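Local coordinates for polysaccharide deacetylase (Streptococcus pyogenes, PDB 6DQ3), which probably removes N-acetyl groups from the cell wall linkage unit of streptococcal rhamnopolysaccharides as a zinc-dependent deacetylase of carbohydrate esterase family 4, at residues A[135-140]-A[172-177]; A[147-152]-A[182-187]; A[101-106]-A[131-136]. All blocks are in the same frame, centred on the assembly; numbering follows the deposited sequence.

All three contacts lie on one side of the chain, within the polysaccharide deacetylase domain. Contacts 1 and 3 share V135 and N136 and both reach the same zinc ion, through H137 and H133 respectively. Contact 3 is buried and rests chiefly on backbone hydrogen bonds, where strands 98-102 and 128-132 run out into the loops at the metal. Contact 1, partly buried, joins two loops by a ring-face contact, a salt bridge and a bridging water. Contact 2 is also buried but apolar, between helices 145-162 and 179-187, which follow the two loops of contact 1. E151, on helix 145-162, accepts a hydrogen bond from N136 N and so ties contact 2 to the other two.

Contact 1. Residues A[135-140]-A[172-177]; sequences VNHPDL and YPSGRY. With ZN (zinc ion), chain D; ACT (acetate ion), chain C; EDO (1,2-ethanediol), chain H.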
loop_
_atom_site.group_PDB
_atom_site.type_symbol
_atom_site.label_atom_id
_atom_site.label_comp_id
_atom_site.label_asym_id
_atom_site.label_seq_id
_atom_site.Cartn_x
_atom_site.Cartn_y
_atom_site.Cartn_z
ATOM N N VAL A 135 -7.458 -11.362 6.297
ATOM C CA VAL A 135 -6.866 -12.674 6.535
ATOM C C VAL A 135 -6.843 -13.494 5.253
ATOM O O VAL A 135 -5.796 -14.006 4.845
ATOM C CB VAL A 135 -7.629 -13.419 7.648
ATOM C CG1 VAL A 135 -7.014 -14.804 7.867
ATOM C CG2 VAL A 135 -7.654 -12.622 8.938
ATOM N N ASN A 136 -7.993 -13.628 4.592
ATOM C CA ASN A 136 -8.141 -14.540 3.469
ATOM C C ASN A 136 -8.403 -13.844 2.139
ATOM O O ASN A 136 -8.594 -14.526 1.129
ATOM C CB ASN A 136 -9.270 -15.535 3.776
ATOM C CG ASN A 136 -8.964 -16.411 4.986
ATOM O OD1 ASN A 136 -8.026 -17.215 4.963
ATOM N ND2 ASN A 136 -9.758 -16.264 6.044
ATOM N N HIS A 137 -8.393 -12.508 2.105
ATOM C CA HIS A 137 -8.587 -11.739 0.879
ATOM C C HIS A 137 -9.939 -12.017 0.232
ATOM O O HIS A 137 -10.013 -12.212 -0.990
ATOM C CB HIS A 137 -7.455 -12.046 -0.109
ATOM C CG HIS A 137 -7.180 -10.953 -1.098
ATOM N ND1 HIS A 137 -7.753 -10.920 -2.353
ATOM C CD2 HIS A 137 -6.359 -9.878 -1.034
ATOM C CE1 HIS A 137 -7.313 -9.860 -3.008
ATOM N NE2 HIS A 137 -6.465 -9.212 -2.231
ATOM N N PRO A 138 -11.029 -12.013 0.997
ATOM C CA PRO A 138 -12.356 -12.101 0.384
ATOM C C PRO A 138 -12.775 -10.773 -0.231
ATOM O O PRO A 138 -12.198 -9.717 0.037
ATOM C CB PRO A 138 -13.266 -12.455 1.565
ATOM C CG PRO A 138 -12.619 -11.722 2.716
ATOM C CD PRO A 138 -11.115 -11.865 2.465
ATOM N N ASP A 139 -13.801 -10.850 -1.075
ATOM C CA ASP A 139 -14.591 -9.672 -1.430
ATOM C C ASP A 139 -15.389 -9.282 -0.189
ATOM O O ASP A 139 -16.406 -9.902 0.133
ATOM C CB ASP A 139 -15.489 -9.970 -2.625
ATOM C CG ASP A 139 -16.376 -8.795 -3.010
ATOM O OD1 ASP A 139 -16.463 -7.815 -2.245
ATOM O OD2 ASP A 139 -16.982 -8.851 -4.099
ATOM N N LEU A 140 -14.908 -8.261 0.530
ATOM C CA LEU A 140 -15.531 -7.872 1.794
ATOM C C LEU A 140 -17.004 -7.523 1.602
ATOM O O LEU A 140 -17.833 -7.795 2.474
ATOM C CB LEU A 140 -14.777 -6.686 2.401
ATOM C CG LEU A 140 -13.384 -6.937 2.974
ATOM C CD1 LEU A 140 -12.673 -5.639 3.321
ATOM C CD2 LEU A 140 -13.491 -7.831 4.204
ATOM N N TYR A 172 -8.681 -2.539 0.987
ATOM C CA TYR A 172 -9.774 -3.488 0.762
ATOM C C TYR A 172 -9.452 -4.378 -0.432
ATOM O O TYR A 172 -9.029 -3.869 -1.479
ATOM C CB TYR A 172 -11.093 -2.747 0.537
ATOM C CG TYR A 172 -11.338 -1.724 1.615
ATOM C CD1 TYR A 172 -11.513 -2.118 2.934
ATOM C CD2 TYR A 172 -11.349 -0.369 1.327
ATOM C CE1 TYR A 172 -11.696 -1.199 3.925
ATOM C CE2 TYR A 172 -11.545 0.562 2.316
ATOM C CZ TYR A 172 -11.715 0.142 3.615
ATOM O OH TYR A 172 -11.907 1.061 4.613
ATOM N N PRO A 173 -9.617 -5.699 -0.316
ATOM C CA PRO A 173 -9.315 -6.576 -1.456
ATOM C C PRO A 173 -10.107 -6.182 -2.691
ATOM O O PRO A 173 -11.333 -6.031 -2.650
ATOM C CB PRO A 173 -9.692 -7.971 -0.944
ATOM C CG PRO A 173 -9.446 -7.877 0.536
ATOM C CD PRO A 173 -9.881 -6.472 0.913
ATOM N N SER A 174 -9.384 -6.002 -3.793
ATOM C CA SER A 174 -9.945 -5.621 -5.087
ATOM C C SER A 174 -10.655 -4.274 -5.041
ATOM O O SER A 174 -11.405 -3.929 -5.962
ATOM C CB SER A 174 -10.887 -6.715 -5.603
ATOM O OG SER A 174 -10.172 -7.926 -5.786
ATOM N N GLY A 175 -10.401 -3.487 -3.999
ATOM C CA GLY A 175 -11.010 -2.185 -3.877
ATOM C C GLY A 175 -12.490 -2.203 -3.580
ATOM O O GLY A 175 -13.153 -1.178 -3.743
ATOM N N ARG A 176 -13.024 -3.336 -3.145
ATOM C CA ARG A 176 -14.462 -3.496 -2.955
ATOM C C ARG A 176 -14.839 -3.258 -1.500
ATOM O O ARG A 176 -14.230 -3.820 -0.586
ATOM C CB ARG A 176 -14.903 -4.891 -3.390
ATOM C CG ARG A 176 -14.625 -5.188 -4.851
ATOM C CD ARG A 176 -15.141 -6.559 -5.242
ATOM N NE ARG A 176 -14.622 -6.970 -6.542
ATOM C CZ ARG A 176 -14.862 -8.148 -7.106
ATOM N NH1 ARG A 176 -15.618 -9.040 -6.481
ATOM N NH2 ARG A 176 -14.345 -8.434 -8.294
ATOM N N TYR A 177 -15.857 -2.432 -1.294
ATOM C CA TYR A 177 -16.304 -2.104 0.049
ATOM C C TYR A 177 -17.726 -1.579 -0.035
ATOM O O TYR A 177 -18.161 -1.093 -1.080
ATOM C CB TYR A 177 -15.397 -1.057 0.703
ATOM C CG TYR A 177 -15.294 0.226 -0.093
ATOM C CD1 TYR A 177 -14.409 0.331 -1.154
ATOM C CD2 TYR A 177 -16.080 1.331 0.219
ATOM C CE1 TYR A 177 -14.306 1.496 -1.885
ATOM C CE2 TYR A 177 -15.983 2.503 -0.509
ATOM C CZ TYR A 177 -15.089 2.580 -1.560
ATOM O OH TYR A 177 -14.977 3.736 -2.300
HETATM ZN ZN ZN D . -5.252 -7.690 -2.915
HETATM C C ACT C . -5.948 -5.507 -4.114
HETATM O O ACT C . -4.742 -5.769 -4.294
HETATM O OXT ACT C . -6.818 -6.295 -3.697
HETATM C CH3 ACT C . -6.357 -4.153 -4.408
HETATM C C1 EDO H . -4.040 -19.025 3.034
HETATM O O1 EDO H . -3.930 -20.336 2.473
HETATM C C2 EDO H . -5.485 -18.765 3.451
HETATM O O2 EDO H . -5.527 -17.525 4.157
HETATM O O HOH W 1 -12.974 -6.209 -0.370
HETATM O O HOH W 2 -5.272 -8.604 -5.115
#
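P173 packs on a face of the H137 ring: its CB stands over the centre of the imidazole, 3.6 Å from the centroid and 6° off the ring normal, a CH-pi contact. At the imidazole's edge, NE2 of H137 binds the zinc ion at 2.1 Å, and an acetate oxygen, OXT, lies near the ring plane. That acetate, probably from the crystallisation liquor, chelates the metal through both oxygens. Its OXT also takes a nearly straight hydrogen bond from the backbone N of S174 (2.6 Å, N-H...O 177°), while H15 is a further partner of the ligand. D78 and H133 complete the protein ligands of the zinc ion.

Behind the proline, O of P138 presses on P173 CB at 3.2 Å, and the CD1 methyl of L140 reaches both P173 CD and the edge of the Y172 ring. Water 1 joins the two loops on this side, accepting from L140 N and donating to the carbonyl oxygens of P173 and R176. Farther from the zinc ion held by H137, D139 and R176 form a salt bridge. The carboxylate carbon CG of D139 is anti to the backbone N (chi1 178°), and the D139 and R176 side chains cross at about a right angle. NH1 of R176 lies 2.8 Å from D139 OD2; the oxygen is in the guanidinium plane but is met from above the carboxylate plane.

With one acetate oxygen held by both the metal and a backbone N-H, the site is consistent with a product-like acetate complex in which S174 N could help polarise a substrate carbonyl, as in an oxyanion hole.

Contact 2. Residues A[147-152]-A[182-187]; sequences VQTTEM and LQIAAR
I184 meets T149 and M152 with its two branches spread by chi1 of -69°: CG1 is anti to the carbonyl carbon, whereas CG2 is anti to the backbone N. Across from it, the M152 chain runs extended through CG to SD and then bends at chi3 (-88°), which turns the CE methyl onto I184. CE lies 3.6 Å from I184 CG2, and the two side chains cross at about a right angle. The sulfur itself faces A185, whose CB is 4.2 Å from SD.

The other branch of the isoleucine works toward the start of segment 147-152. Its CD1 methyl is 3.8 Å from Q148 CB, and both methyls of I184, CG2 and CD1, touch T149 OG1 from the same side. The polar end of T149 is nevertheless provided for, since OG1 is hydrogen-bonded to P145 O one turn back in its own helix.

The pairing joins helices 145-162 and 179-187, which with strand 169-171 between them form a helix-strand-helix succession of the deformed (beta/alpha) barrel, the NodB homology domain of carbohydrate esterase family 4. The two segments cross at -45°, their axes 9.8 Å apart at closest approach, with no direct hydrogen bond between them. I184 is the main side chain presented by segment 182-187, and it packs against Q148, T149 and M152 on one side of the facing helix.

Polar links lie beside this apolar patch. OE1 of Q148 is hydrogen-bonded to OG1 of T181, just before segment 182-187. Water 3 donates to T149 OG1 at 2.9 Å and accepts a long, weak hydrogen bond from NH2 of R187, whose guanidinium meets it in plane.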
loop_
_atom_site.group_PDB
_atom_site.type_symbol
_atom_site.label_atom_id
_atom_site.label_comp_id
_atom_site.label_asym_id
_atom_site.label_seq_id
_atom_site.Cartn_x
_atom_site.Cartn_y
_atom_site.Cartn_z
ATOM N N VAL A 147 -18.535 -11.495 9.359
ATOM C CA VAL A 147 -17.366 -12.011 8.651
ATOM C C VAL A 147 -16.417 -10.875 8.287
ATOM O O VAL A 147 -15.192 -11.015 8.394
ATOM C CB VAL A 147 -17.798 -12.816 7.412
ATOM C CG1 VAL A 147 -16.583 -13.209 6.587
ATOM C CG2 VAL A 147 -18.579 -14.058 7.829
ATOM N N GLN A 148 -16.959 -9.734 7.847
ATOM C CA GLN A 148 -16.110 -8.576 7.597
ATOM C C GLN A 148 -15.349 -8.186 8.856
ATOM O O GLN A 148 -14.160 -7.844 8.793
ATOM C CB GLN A 148 -16.936 -7.390 7.102
ATOM C CG GLN A 148 -17.568 -7.562 5.743
ATOM C CD GLN A 148 -17.980 -6.235 5.135
ATOM O OE1 GLN A 148 -17.156 -5.338 4.962
ATOM N NE2 GLN A 148 -19.263 -6.100 4.820
ATOM N N THR A 149 -16.016 -8.222 10.010
ATOM C CA THR A 149 -15.340 -7.906 11.262
ATOM C C THR A 149 -14.187 -8.875 11.510
ATOM O O THR A 149 -13.058 -8.454 11.787
ATOM C CB THR A 149 -16.344 -7.930 12.416
ATOM O OG1 THR A 149 -17.431 -7.035 12.136
ATOM C CG2 THR A 149 -15.682 -7.504 13.715
ATOM N N THR A 150 -14.443 -10.179 11.380
ATOM C CA THR A 150 -13.392 -11.171 11.595
ATOM C C THR A 150 -12.226 -10.959 10.635
ATOM O O THR A 150 -11.062 -10.950 11.047
ATOM C CB THR A 150 -13.967 -12.582 11.439
ATOM O OG1 THR A 150 -15.018 -12.780 12.394
ATOM C CG2 THR A 150 -12.889 -13.647 11.644
ATOM N N GLU A 151 -12.522 -10.778 9.345
ATOM C CA GLU A 151 -11.464 -10.655 8.347
ATOM C C GLU A 151 -10.597 -9.427 8.595
ATOM O O GLU A 151 -9.383 -9.458 8.363
ATOM C CB GLU A 151 -12.075 -10.595 6.949
ATOM C CG GLU A 151 -12.555 -11.934 6.423
ATOM C CD GLU A 151 -11.407 -12.845 6.024
ATOM O OE1 GLU A 151 -10.268 -12.357 5.862
ATOM O OE2 GLU A 151 -11.646 -14.058 5.869
ATOM N N MET A 152 -11.198 -8.335 9.056
ATOM C CA MET A 152 -10.458 -7.104 9.286
ATOM C C MET A 152 -9.848 -7.045 10.678
ATOM O O MET A 152 -8.835 -6.364 10.874
ATOM C CB MET A 152 -11.375 -5.895 9.078
ATOM C CG MET A 152 -11.705 -5.616 7.613
ATOM S SD MET A 152 -12.584 -4.054 7.377
ATOM C CE MET A 152 -14.288 -4.588 7.579
ATOM N N LEU A 182 -16.911 0.209 5.858
ATOM C CA LEU A 182 -16.293 1.413 6.402
ATOM C C LEU A 182 -16.710 1.651 7.845
ATOM O O LEU A 182 -15.905 2.118 8.660
ATOM C CB LEU A 182 -16.653 2.613 5.535
ATOM C CG LEU A 182 -16.309 2.450 4.056
ATOM C CD1 LEU A 182 -16.867 3.637 3.275
ATOM C CD2 LEU A 182 -14.810 2.301 3.845
ATOM N N GLN A 183 -17.966 1.349 8.183
ATOM C CA GLN A 183 -18.394 1.472 9.570
ATOM C C GLN A 183 -17.604 0.519 10.459
ATOM O O GLN A 183 -17.153 0.898 11.545
ATOM C CB GLN A 183 -19.901 1.209 9.682
ATOM C CG GLN A 183 -20.777 2.217 8.924
ATOM C CD GLN A 183 -22.182 1.702 8.632
ATOM O OE1 GLN A 183 -22.541 0.588 9.006
ATOM N NE2 GLN A 183 -22.979 2.519 7.957
ATOM N N ILE A 184 -17.395 -0.715 9.997
ATOM C CA ILE A 184 -16.667 -1.697 10.794
ATOM C C ILE A 184 -15.202 -1.291 10.933
ATOM O O ILE A 184 -14.634 -1.330 12.030
ATOM C CB ILE A 184 -16.805 -3.098 10.168
ATOM C CG1 ILE A 184 -18.242 -3.607 10.312
ATOM C CG2 ILE A 184 -15.823 -4.063 10.813
ATOM C CD1 ILE A 184 -18.534 -4.883 9.537
ATOM N N ALA A 185 -14.568 -0.907 9.824
ATOM C CA ALA A 185 -13.169 -0.496 9.883
ATOM C C ALA A 185 -12.972 0.603 10.918
ATOM O O ALA A 185 -11.996 0.588 11.675
ATOM C CB ALA A 185 -12.697 -0.035 8.505
ATOM N N ALA A 186 -13.905 1.556 10.981
ATOM C CA ALA A 186 -13.803 2.627 11.967
ATOM C C ALA A 186 -13.897 2.083 13.386
ATOM O O ALA A 186 -13.122 2.481 14.265
ATOM C CB ALA A 186 -14.898 3.666 11.717
ATOM N N ARG A 187 -14.837 1.162 13.629
ATOM C CA ARG A 187 -15.023 0.622 14.972
ATOM C C ARG A 187 -13.837 -0.226 15.408
ATOM O O ARG A 187 -13.588 -0.371 16.612
ATOM C CB ARG A 187 -16.304 -0.211 15.038
ATOM C CG ARG A 187 -17.583 0.602 15.090
ATOM C CD ARG A 187 -18.768 -0.241 15.556
ATOM N NE ARG A 187 -19.044 -1.361 14.662
ATOM C CZ ARG A 187 -19.908 -1.318 13.651
ATOM N NH1 ARG A 187 -20.588 -0.207 13.400
ATOM N NH2 ARG A 187 -20.092 -2.390 12.892
HETATM O O HOH W 3 -18.386 -5.052 14.013
#

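Contact 3. Residues A[101-106]-A[131-136]; sequences NVITGL and QDHTVN. With ZN (zinc ion), chain D; EDO (1,2-ethanediol), chain H.
One side of the zinc site is built where parallel strands 98-102 and 128-132 end, bringing H133 beside N101 and I103. Within the two segments, V102 makes both hydrogen bonds of the strand pairing: its N donates to Q131 O at 2.8 Å, and its O receives a weak bond from H133 N. Beyond the strands the connection continues through T104 N to T134 O (3.1 Å) and G105 N to V135 O (2.9 Å). The first turn of helix 104-108 is thereby bound to the metal-bearing loop.

H133 CG lies anti to the backbone N (chi1 -155°), and the side chain runs alongside I103, with CD2 3.7 Å from I103 CG1. Its NE2 binds the zinc ion at 2.2 Å, while ND1 is hydrogen-bonded to A171 O; with the metal bond, this second-shell contact would set the rotation of the ring. D132 OD1 accepts from T134 N (2.8 Å), forming an Asx turn at the bend.

With D78 and H137, H133 completes the Asp-His-His zinc triad typical of carbohydrate esterase family 4 deacetylases.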
loop_
_atom_site.group_PDB
_atom_site.type_symbol
_atom_site.label_atom_id
_atom_site.label_comp_id
_atom_site.label_asym_id
_atom_site.label_seq_id
_atom_site.Cartn_x
_atom_site.Cartn_y
_atom_site.Cartn_z
ATOM N N ASN A 101 0.525 -3.980 2.140
ATOM C CA ASN A 101 -0.735 -4.398 2.740
ATOM C C ASN A 101 -0.827 -5.918 2.697
ATOM O O ASN A 101 -0.892 -6.515 1.616
ATOM C CB ASN A 101 -1.870 -3.708 1.998
ATOM C CG ASN A 101 -1.732 -2.196 2.058
ATOM O OD1 ASN A 101 -1.545 -1.635 3.135
ATOM N ND2 ASN A 101 -1.779 -1.537 0.905
ATOM N N VAL A 102 -0.855 -6.531 3.880
ATOM C CA VAL A 102 -0.508 -7.935 4.051
ATOM C C VAL A 102 -1.761 -8.798 4.153
ATOM O O VAL A 102 -2.690 -8.490 4.916
ATOM C CB VAL A 102 0.377 -8.140 5.293
ATOM C CG1 VAL A 102 0.686 -9.631 5.479
ATOM C CG2 VAL A 102 1.653 -7.314 5.205
ATOM N N ILE A 103 -1.760 -9.898 3.402
ATOM C CA ILE A 103 -2.762 -10.951 3.511
ATOM C C ILE A 103 -2.258 -11.910 4.584
ATOM O O ILE A 103 -1.408 -12.763 4.319
ATOM C CB ILE A 103 -2.976 -11.664 2.176
ATOM C CG1 ILE A 103 -3.308 -10.652 1.076
ATOM C CG2 ILE A 103 -4.062 -12.719 2.292
ATOM C CD1 ILE A 103 -3.295 -11.243 -0.327
ATOM N N THR A 104 -2.779 -11.779 5.807
ATOM C CA THR A 104 -2.123 -12.443 6.929
ATOM C C THR A 104 -2.256 -13.957 6.859
ATOM O O THR A 104 -1.379 -14.671 7.353
ATOM C CB THR A 104 -2.666 -11.921 8.259
ATOM O OG1 THR A 104 -4.075 -12.158 8.345
ATOM C CG2 THR A 104 -2.386 -10.426 8.382
ATOM N N GLY A 105 -3.329 -14.467 6.251
ATOM C CA GLY A 105 -3.507 -15.908 6.174
ATOM C C GLY A 105 -2.418 -16.612 5.384
ATOM O O GLY A 105 -1.984 -17.707 5.753
ATOM N N LEU A 106 -1.980 -16.012 4.275
ATOM C CA LEU A 106 -0.920 -16.630 3.480
ATOM C C LEU A 106 0.391 -16.678 4.257
ATOM O O LEU A 106 1.129 -17.668 4.178
ATOM C CB LEU A 106 -0.739 -15.872 2.167
ATOM C CG LEU A 106 -1.873 -16.048 1.158
ATOM C CD1 LEU A 106 -1.870 -14.953 0.110
ATOM C CD2 LEU A 106 -1.787 -17.425 0.492
ATOM N N GLN A 131 0.783 -3.119 6.738
ATOM C CA GLN A 131 -0.576 -2.815 7.132
ATOM C C GLN A 131 -1.495 -3.953 6.685
ATOM O O GLN A 131 -1.041 -5.030 6.277
ATOM C CB GLN A 131 -0.973 -1.447 6.565
ATOM C CG GLN A 131 -0.052 -0.296 7.009
ATOM C CD GLN A 131 -0.077 -0.045 8.510
ATOM O OE1 GLN A 131 -1.140 0.050 9.115
ATOM N NE2 GLN A 131 1.101 0.053 9.118
ATOM N N ASP A 132 -2.801 -3.718 6.778
ATOM C CA ASP A 132 -3.770 -4.801 6.710
ATOM C C ASP A 132 -4.332 -5.002 5.311
ATOM O O ASP A 132 -4.631 -4.041 4.599
ATOM C CB ASP A 132 -4.916 -4.529 7.686
ATOM C CG ASP A 132 -5.832 -5.713 7.843
ATOM O OD1 ASP A 132 -6.724 -5.895 6.990
ATOM O OD2 ASP A 132 -5.637 -6.470 8.810
ATOM N N HIS A 133 -4.470 -6.278 4.923
ATOM C CA HIS A 133 -5.126 -6.649 3.676
ATOM C C HIS A 133 -6.007 -7.879 3.880
ATOM O O HIS A 133 -6.143 -8.709 2.977
ATOM C CB HIS A 133 -4.089 -6.880 2.575
ATOM C CG HIS A 133 -4.616 -6.684 1.185
ATOM N ND1 HIS A 133 -5.588 -5.757 0.870
ATOM C CD2 HIS A 133 -4.281 -7.286 0.021
ATOM C CE1 HIS A 133 -5.840 -5.810 -0.427
ATOM N NE2 HIS A 133 -5.059 -6.732 -0.965
ATOM N N THR A 134 -6.605 -7.992 5.074
ATOM C CA THR A 134 -7.495 -9.064 5.513
ATOM C C THR A 134 -6.752 -10.376 5.741
ATOM O O THR A 134 -5.564 -10.501 5.422
ATOM C CB THR A 134 -8.648 -9.316 4.530
ATOM O OG1 THR A 134 -8.181 -10.089 3.418
ATOM C CG2 THR A 134 -9.272 -8.015 4.047
ATOM N N VAL A 135 -7.458 -11.362 6.297
ATOM C CA VAL A 135 -6.866 -12.674 6.535
ATOM C C VAL A 135 -6.843 -13.494 5.253
ATOM O O VAL A 135 -5.796 -14.006 4.845
ATOM C CB VAL A 135 -7.629 -13.419 7.648
ATOM C CG1 VAL A 135 -7.014 -14.804 7.867
ATOM C CG2 VAL A 135 -7.654 -12.622 8.938
ATOM N N ASN A 136 -7.993 -13.628 4.592
ATOM C CA ASN A 136 -8.141 -14.540 3.469
ATOM C C ASN A 136 -8.403 -13.844 2.139
ATOM O O ASN A 136 -8.594 -14.526 1.129
ATOM C CB ASN A 136 -9.270 -15.535 3.776
ATOM C CG ASN A 136 -8.964 -16.411 4.986
ATOM O OD1 ASN A 136 -8.026 -17.215 4.963
ATOM N ND2 ASN A 136 -9.758 -16.264 6.044
HETATM ZN ZN ZN D . -5.252 -7.690 -2.915
HETATM C C1 EDO H . -4.040 -19.025 3.034
HETATM O O1 EDO H . -3.930 -20.336 2.473
HETATM C C2 EDO H . -5.485 -18.765 3.451
HETATM O O2 EDO H . -5.527 -17.525 4.157
HETATM O O HOH W 2 -5.272 -8.604 -5.115
#